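Local structure of fusolin (Anomala cuprea entomopoxvirus, 4YN1) at residues A[78-83]-A[212-217]; A[141-146]-A[194-199]. The protein forms the crystalline spindles that enhance entomopoxvirus virulence, and probably acts on chitin as a lytic polysaccharide monooxygenase. All coordinates share one frame; numbering follows the deposited sequence.

The centres of contacts 1 and 2 lie about 16 Å apart in the monooxygenase-like domain. Along the chain, helix segment 78-83 comes first, then loop 141-146, strand segment 194-199 and strand segment 212-217. Both partners of contact 2 therefore fall between those of contact 1. Strands 194-203 and 209-217 follow each other in sequence but belong to different sheets. The contacts meet where these sheets pack: Trp215 CZ2 lies 3.5 Å from Tyr196 CE2. Trp215 CH2 also meets the loop, 3.5 Å from Ala142 O. Contact 1 docks the start of helix 80-87, beside the glycan, on one sheet, while contact 2 ties the loop beside His1 to the other.

Contact 1 (A[78-83]-A[212-217]); sequences RDICWI and YVRWQR. With NAG (2-acetamido-2-deoxy-beta-D-glucopyranose), chain B; NAG (2-acetamido-2-deoxy-beta-D-glucopyranose), chain C.
Ile83 lies over one face of the Arg214 guanidinium, with CG1 3.4 Å from NH2. The other face carries Gln216 CB, 3.8 Å above the plane, so the flat group is sandwiched. Arg214 reaches the helix with CG anti to its backbone N (chi1 175°) and an extended chain. NH2 also donates to Gln216 OE1 at 2.8 Å, from above the amide carbonyl plane, and to Phe77 O. NE binds Tyr226 OH, and NH1 forms a salt bridge with Glu150. These polar partners fix the rotation of the buried group.

The glycan side is looser. Ile80 CD1 stays 3.8 Å from Arg214 NH1, and a water links NH1 (3.0 Å) to Arg78 O (2.9 Å). On the sugar side, Ile80 CB packs on the acetamide methyl C8 of NAG (chain C) at 3.8 Å. Arg78 CD runs beside NAG (chain B) O7. Asp79 caps the helix by accepting from Cys81 N. The two sugars are joined C1 to O4, consistent with the core of an N-glycan on Asn175. The result is an N-capped helix docked on a beta-sheet by a buried arginine, with Arg78, the N-cap Asp79 and Ile80 at its start lining part of the glycan pocket.

Contact 2 (A[141-146]-A[194-199]); sequences TAIHEP and RVYRMI
Tyr196 points its hydroxyl at the carboxylate of Glu145, and the two side chains come from opposite directions. Tyr196 OH donates to Glu145 OE2 at 2.7 Å. The oxygen is met on its anti side, 16° out of the carboxylate plane. OE2 also sits in the plane of the phenol ring, at its edge, 3.5 Å from Tyr196 CE1. The carboxylate thus meets the ring edge, the two planes 47° apart. Glu145 reaches over with an extended chain, its CG anti to the carbonyl carbon (chi1 -68°).

Ile143 adds a thinner contact. The two side chains run at a slant to each other, and Ile143 CG2 lies 4.1 Å from Tyr196 OH. Ile143 and Glu145 are both exposed, whereas Tyr196 is buried. The bond gives the hydroxyl of this buried residue an acceptor on the loop.

His144 lies between the two touching residues of the loop, but its NE2 bonds to His1 ND1 instead. The two histidines probably correspond to the histidine brace that binds copper in lytic polysaccharide monooxygenases; here their nitrogens are hydrogen-bonded to each other.

The loop links strand 131-140 to strand 147-154. Strand 194-203 runs antiparallel between strands 131-140 and 180-182, with Tyr196 bonded through its backbone to Phe138. The Tyr196 side chain also touches Pro140 and Leu180, and its ring meets Phe149 of strand 147-154.

Contact 1 (A[78-83]-A[212-217])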
loop_
_atom_site.group_PDB
_atom_site.type_symbol
_atom_site.label_atom_id
_atom_site.label_comp_id
_atom_site.label_asym_id
_atom_site.label_seq_id
_atom_site.Cartn_x
_atom_site.Cartn_y
_atom_site.Cartn_z
ATOM N N ARG A 78 6.246 4.553 -20.345
ATOM C CA ARG A 78 5.770 5.917 -20.110
ATOM C C ARG A 78 4.278 6.070 -20.316
ATOM O O ARG A 78 3.698 7.043 -19.831
ATOM C CB ARG A 78 6.462 6.931 -21.034
ATOM C CG ARG A 78 7.955 7.048 -20.752
ATOM C CD ARG A 78 8.678 7.923 -21.735
ATOM N NE ARG A 78 10.144 7.816 -21.634
ATOM C CZ ARG A 78 10.906 6.909 -22.249
ATOM N NH1 ARG A 78 10.357 5.979 -23.033
ATOM N NH2 ARG A 78 12.222 6.916 -22.079
ATOM N N ASP A 79 3.691 5.185 -21.095
ATOM C CA ASP A 79 2.279 5.237 -21.456
ATOM C C ASP A 79 1.440 4.580 -20.389
ATOM O O ASP A 79 1.392 3.368 -20.330
ATOM C CB ASP A 79 2.085 4.558 -22.828
ATOM C CG ASP A 79 0.656 4.628 -23.356
ATOM O OD1 ASP A 79 -0.189 5.292 -22.704
ATOM O OD2 ASP A 79 0.379 3.996 -24.391
ATOM N N ILE A 80 0.763 5.366 -19.563
ATOM C CA ILE A 80 -0.080 4.804 -18.494
ATOM C C ILE A 80 -1.196 3.895 -19.027
ATOM O O ILE A 80 -1.522 2.900 -18.379
ATOM C CB ILE A 80 -0.575 5.907 -17.516
ATOM C CG1 ILE A 80 -0.912 5.328 -16.114
ATOM C CG2 ILE A 80 -1.730 6.717 -18.109
ATOM C CD1 ILE A 80 0.276 4.849 -15.324
ATOM N N CYS A 81 -1.700 4.130 -20.262
ATOM C CA CYS A 81 -2.710 3.229 -20.845
ATOM C C CYS A 81 -2.159 1.829 -21.057
ATOM O O CYS A 81 -2.853 0.849 -20.804
ATOM C CB CYS A 81 -3.254 3.809 -22.143
ATOM S SG CYS A 81 -4.078 5.391 -21.914
ATOM N N TRP A 82 -0.890 1.728 -21.472
ATOM C CA TRP A 82 -0.194 0.454 -21.623
ATOM C C TRP A 82 -0.067 -0.227 -20.230
ATOM O O TRP A 82 -0.329 -1.417 -20.094
ATOM C CB TRP A 82 1.208 0.659 -22.244
ATOM C CG TRP A 82 2.035 -0.589 -22.276
ATOM C CD1 TRP A 82 3.080 -0.904 -21.464
ATOM C CD2 TRP A 82 1.844 -1.716 -23.138
ATOM N NE1 TRP A 82 3.559 -2.151 -21.769
ATOM C CE2 TRP A 82 2.811 -2.682 -22.785
ATOM C CE3 TRP A 82 0.992 -1.978 -24.227
ATOM C CZ2 TRP A 82 2.949 -3.890 -23.477
ATOM C CZ3 TRP A 82 1.144 -3.170 -24.923
ATOM C CH2 TRP A 82 2.087 -4.124 -24.523
ATOM N N ILE A 83 0.292 0.535 -19.216
ATOM C CA ILE A 83 0.430 -0.009 -17.837
ATOM C C ILE A 83 -0.915 -0.564 -17.336
ATOM O O ILE A 83 -1.021 -1.724 -16.928
ATOM C CB ILE A 83 0.982 1.093 -16.899
ATOM C CG1 ILE A 83 2.424 1.517 -17.323
ATOM C CG2 ILE A 83 0.908 0.691 -15.400
ATOM C CD1 ILE A 83 3.430 0.455 -17.387
ATOM N N TYR A 212 -1.027 5.089 -3.913
ATOM C CA TYR A 212 -0.432 4.046 -4.743
ATOM C C TYR A 212 0.804 4.635 -5.374
ATOM O O TYR A 212 0.708 5.651 -6.070
ATOM C CB TYR A 212 -1.406 3.597 -5.810
ATOM C CG TYR A 212 -0.999 2.348 -6.544
ATOM C CD1 TYR A 212 -0.825 1.146 -5.864
ATOM C CD2 TYR A 212 -0.977 2.313 -7.928
ATOM C CE1 TYR A 212 -0.553 -0.030 -6.533
ATOM C CE2 TYR A 212 -0.719 1.122 -8.616
ATOM C CZ TYR A 212 -0.456 -0.034 -7.915
ATOM O OH TYR A 212 -0.240 -1.205 -8.599
ATOM N N VAL A 213 1.959 4.080 -5.016
ATOM C CA VAL A 213 3.265 4.573 -5.424
ATOM C C VAL A 213 3.851 3.686 -6.501
ATOM O O VAL A 213 3.985 2.471 -6.314
ATOM C CB VAL A 213 4.202 4.678 -4.219
ATOM C CG1 VAL A 213 5.591 5.160 -4.660
ATOM C CG2 VAL A 213 3.618 5.603 -3.141
ATOM N N ARG A 214 4.309 4.322 -7.580
ATOM C CA ARG A 214 4.926 3.641 -8.693
ATOM C C ARG A 214 6.343 4.200 -8.862
ATOM O O ARG A 214 6.505 5.408 -9.031
ATOM C CB ARG A 214 4.110 3.874 -9.960
ATOM C CG ARG A 214 4.750 3.287 -11.227
ATOM C CD ARG A 214 3.925 3.646 -12.448
ATOM N NE ARG A 214 4.490 3.019 -13.633
ATOM C CZ ARG A 214 4.577 3.547 -14.850
ATOM N NH1 ARG A 214 4.030 4.721 -15.115
ATOM N NH2 ARG A 214 5.153 2.874 -15.826
ATOM N N TRP A 215 7.353 3.327 -8.803
ATOM C CA TRP A 215 8.748 3.710 -9.054
ATOM C C TRP A 215 9.101 3.012 -10.353
ATOM O O TRP A 215 9.235 1.799 -10.357
ATOM C CB TRP A 215 9.679 3.204 -7.938
ATOM C CG TRP A 215 11.104 3.626 -8.115
ATOM C CD1 TRP A 215 11.551 4.773 -8.699
ATOM C CD2 TRP A 215 12.249 3.018 -7.499
ATOM N NE1 TRP A 215 12.914 4.880 -8.543
ATOM C CE2 TRP A 215 13.370 3.806 -7.828
ATOM C CE3 TRP A 215 12.457 1.817 -6.807
ATOM C CZ2 TRP A 215 14.665 3.504 -7.370
ATOM C CZ3 TRP A 215 13.730 1.559 -6.306
ATOM C CH2 TRP A 215 14.821 2.358 -6.651
ATOM N N GLN A 216 9.255 3.770 -11.455
ATOM C CA GLN A 216 9.475 3.184 -12.767
ATOM C C GLN A 216 10.901 3.410 -13.259
ATOM O O GLN A 216 11.337 4.551 -13.320
ATOM C CB GLN A 216 8.472 3.834 -13.734
ATOM C CG GLN A 216 8.543 3.364 -15.195
ATOM C CD GLN A 216 8.373 1.868 -15.356
ATOM O OE1 GLN A 216 7.357 1.274 -14.993
ATOM N NE2 GLN A 216 9.328 1.201 -15.940
ATOM N N ARG A 217 11.573 2.363 -13.672
ATOM C CA ARG A 217 12.909 2.482 -14.264
ATOM C C ARG A 217 12.771 2.971 -15.701
ATOM O O ARG A 217 11.926 2.460 -16.450
ATOM C CB ARG A 217 13.632 1.146 -14.246
ATOM C CG ARG A 217 14.043 0.790 -12.830
ATOM C CD ARG A 217 14.368 -0.675 -12.670
ATOM N NE ARG A 217 15.546 -1.083 -13.431
ATOM C CZ ARG A 217 16.182 -2.243 -13.285
ATOM N NH1 ARG A 217 15.760 -3.136 -12.395
ATOM N NH2 ARG A 217 17.253 -2.514 -14.019
HETATM C C1 NAG B . 5.389 11.198 -21.348
HETATM C C2 NAG B . 6.584 11.206 -22.303
HETATM C C3 NAG B . 6.060 11.336 -23.734
HETATM C C4 NAG B . 5.086 10.209 -24.048
HETATM C C5 NAG B . 3.999 10.101 -22.981
HETATM C C6 NAG B . 3.188 8.836 -23.112
HETATM C C7 NAG B . 8.779 12.120 -21.616
HETATM C C8 NAG B . 9.543 13.366 -21.280
HETATM N N2 NAG B . 7.496 12.294 -21.988
HETATM O O3 NAG B . 7.171 11.240 -24.619
HETATM O O4 NAG B . 4.433 10.477 -25.287
HETATM O O5 NAG B . 4.584 10.075 -21.670
HETATM O O6 NAG B . 1.951 8.956 -22.424
HETATM O O7 NAG B . 9.303 11.013 -21.580
HETATM C C1 NAG C . 4.600 11.546 -16.157
HETATM C C2 NAG C . 3.513 11.111 -17.134
HETATM C C3 NAG C . 4.188 10.559 -18.390
HETATM C C4 NAG C . 5.144 11.591 -18.975
HETATM C C5 NAG C . 6.126 12.049 -17.899
HETATM C C6 NAG C . 7.059 13.154 -18.348
HETATM C C7 NAG C . 1.363 10.150 -16.481
HETATM C C8 NAG C . 0.674 9.037 -15.746
HETATM N N2 NAG C . 2.687 10.091 -16.512
HETATM O O3 NAG C . 3.200 10.171 -19.345
HETATM O O4 NAG C . 5.882 11.018 -20.047
HETATM O O5 NAG C . 5.380 12.568 -16.788
HETATM O O6 NAG C . 6.335 14.284 -18.823
HETATM O O7 NAG C . 0.741 11.051 -17.033
HETATM O O HOH W 1 4.417 6.996 -17.009
#

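Contact 2 (A[141-146]-A[194-199])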
loop_
_atom_site.group_PDB
_atom_site.type_symbol
_atom_site.label_atom_id
_atom_site.label_comp_id
_atom_site.label_asym_id
_atom_site.label_seq_id
_atom_site.Cartn_x
_atom_site.Cartn_y
_atom_site.Cartn_z
ATOM N N THR A 141 16.211 -0.609 -1.994
ATOM C CA THR A 141 17.155 -1.677 -1.610
ATOM C C THR A 141 18.177 -1.952 -2.714
ATOM O O THR A 141 19.063 -2.773 -2.530
ATOM C CB THR A 141 16.424 -2.913 -1.130
ATOM O OG1 THR A 141 15.626 -3.439 -2.172
ATOM C CG2 THR A 141 15.527 -2.612 0.053
ATOM N N ALA A 142 18.008 -1.332 -3.865
ATOM C CA ALA A 142 18.929 -1.347 -4.990
ATOM C C ALA A 142 18.782 0.004 -5.679
ATOM O O ALA A 142 17.670 0.519 -5.762
ATOM C CB ALA A 142 18.572 -2.466 -5.960
ATOM N N ILE A 143 19.868 0.565 -6.171
ATOM C CA ILE A 143 19.835 1.859 -6.846
ATOM C C ILE A 143 19.816 1.647 -8.339
ATOM O O ILE A 143 20.814 1.285 -8.954
ATOM C CB ILE A 143 20.989 2.774 -6.395
ATOM C CG1 ILE A 143 21.015 2.966 -4.866
ATOM C CG2 ILE A 143 20.890 4.140 -7.101
ATOM C CD1 ILE A 143 19.773 3.653 -4.255
ATOM N N HIS A 144 18.642 1.837 -8.905
ATOM C CA HIS A 144 18.368 1.672 -10.311
ATOM C C HIS A 144 18.024 3.054 -10.825
ATOM O O HIS A 144 16.969 3.570 -10.457
ATOM C CB HIS A 144 17.131 0.755 -10.478
ATOM C CG HIS A 144 17.266 -0.631 -9.925
ATOM N ND1 HIS A 144 18.473 -1.311 -9.958
ATOM C CD2 HIS A 144 16.311 -1.456 -9.425
ATOM C CE1 HIS A 144 18.215 -2.528 -9.506
ATOM N NE2 HIS A 144 16.923 -2.655 -9.157
ATOM N N GLU A 145 18.957 3.709 -11.509
ATOM C CA GLU A 145 18.774 5.025 -12.115
ATOM C C GLU A 145 19.194 4.875 -13.582
ATOM O O GLU A 145 20.048 4.032 -13.887
ATOM C CB GLU A 145 19.553 6.128 -11.383
ATOM C CG GLU A 145 18.976 6.377 -9.979
ATOM C CD GLU A 145 19.512 7.539 -9.167
ATOM O OE1 GLU A 145 20.515 8.164 -9.583
ATOM O OE2 GLU A 145 18.925 7.822 -8.097
ATOM N N PRO A 146 18.528 5.543 -14.520
ATOM C CA PRO A 146 17.501 6.581 -14.352
ATOM C C PRO A 146 16.116 6.002 -14.051
ATOM O O PRO A 146 15.795 4.894 -14.473
ATOM C CB PRO A 146 17.534 7.301 -15.713
ATOM C CG PRO A 146 17.871 6.238 -16.669
ATOM C CD PRO A 146 18.878 5.371 -15.946
ATOM N N ARG A 194 20.580 5.785 2.109
ATOM C CA ARG A 194 20.021 6.811 1.229
ATOM C C ARG A 194 18.592 6.439 0.861
ATOM O O ARG A 194 18.246 5.263 0.781
ATOM C CB ARG A 194 20.834 6.935 -0.052
ATOM C CG ARG A 194 22.242 7.437 0.208
ATOM C CD ARG A 194 23.132 7.395 -1.002
ATOM N NE ARG A 194 24.443 7.904 -0.600
ATOM C CZ ARG A 194 25.371 7.209 0.055
ATOM N NH1 ARG A 194 25.195 5.916 0.303
ATOM N NH2 ARG A 194 26.511 7.794 0.423
ATOM N N VAL A 195 17.776 7.444 0.646
ATOM C CA VAL A 195 16.351 7.277 0.356
ATOM C C VAL A 195 15.922 8.236 -0.720
ATOM O O VAL A 195 16.659 9.152 -1.066
ATOM C CB VAL A 195 15.514 7.533 1.646
ATOM C CG1 VAL A 195 15.755 6.476 2.715
ATOM C CG2 VAL A 195 15.729 8.927 2.185
ATOM N N TYR A 196 14.681 8.097 -1.175
ATOM C CA TYR A 196 14.032 9.065 -2.063
ATOM C C TYR A 196 12.893 9.679 -1.268
ATOM O O TYR A 196 11.980 8.948 -0.840
ATOM C CB TYR A 196 13.449 8.416 -3.312
ATOM C CG TYR A 196 14.478 7.813 -4.239
ATOM C CD1 TYR A 196 15.208 8.610 -5.117
ATOM C CD2 TYR A 196 14.748 6.451 -4.220
ATOM C CE1 TYR A 196 16.166 8.058 -5.967
ATOM C CE2 TYR A 196 15.700 5.893 -5.063
ATOM C CZ TYR A 196 16.379 6.697 -5.962
ATOM O OH TYR A 196 17.290 6.134 -6.805
ATOM N N ARG A 197 12.977 10.980 -0.986
ATOM C CA ARG A 197 11.929 11.698 -0.293
ATOM C C ARG A 197 11.264 12.632 -1.281
ATOM O O ARG A 197 11.940 13.261 -2.087
ATOM C CB ARG A 197 12.422 12.481 0.931
ATOM C CG ARG A 197 12.924 11.581 2.063
ATOM C CD ARG A 197 13.151 12.346 3.380
ATOM N NE ARG A 197 14.128 13.409 3.192
ATOM C CZ ARG A 197 15.439 13.325 3.415
ATOM N NH1 ARG A 197 15.966 12.226 3.949
ATOM N NH2 ARG A 197 16.228 14.343 3.125
ATOM N N MET A 198 9.947 12.707 -1.254
ATOM C CA MET A 198 9.222 13.577 -2.192
ATOM C C MET A 198 7.998 14.138 -1.483
ATOM O O MET A 198 7.376 13.449 -0.675
ATOM C CB MET A 198 8.854 12.819 -3.498
ATOM C CG MET A 198 7.915 11.653 -3.296
ATOM S SD MET A 198 8.117 10.243 -4.370
ATOM C CE MET A 198 9.553 9.404 -3.531
ATOM N N ILE A 199 7.681 15.398 -1.740
ATOM C CA ILE A 199 6.514 16.031 -1.141
ATOM C C ILE A 199 5.338 15.729 -2.025
ATOM O O ILE A 199 5.282 16.203 -3.160
ATOM C CB ILE A 199 6.667 17.577 -0.935
ATOM C CG1 ILE A 199 7.950 17.928 -0.122
ATOM C CG2 ILE A 199 5.405 18.144 -0.247
ATOM C CD1 ILE A 199 8.041 17.297 1.168
#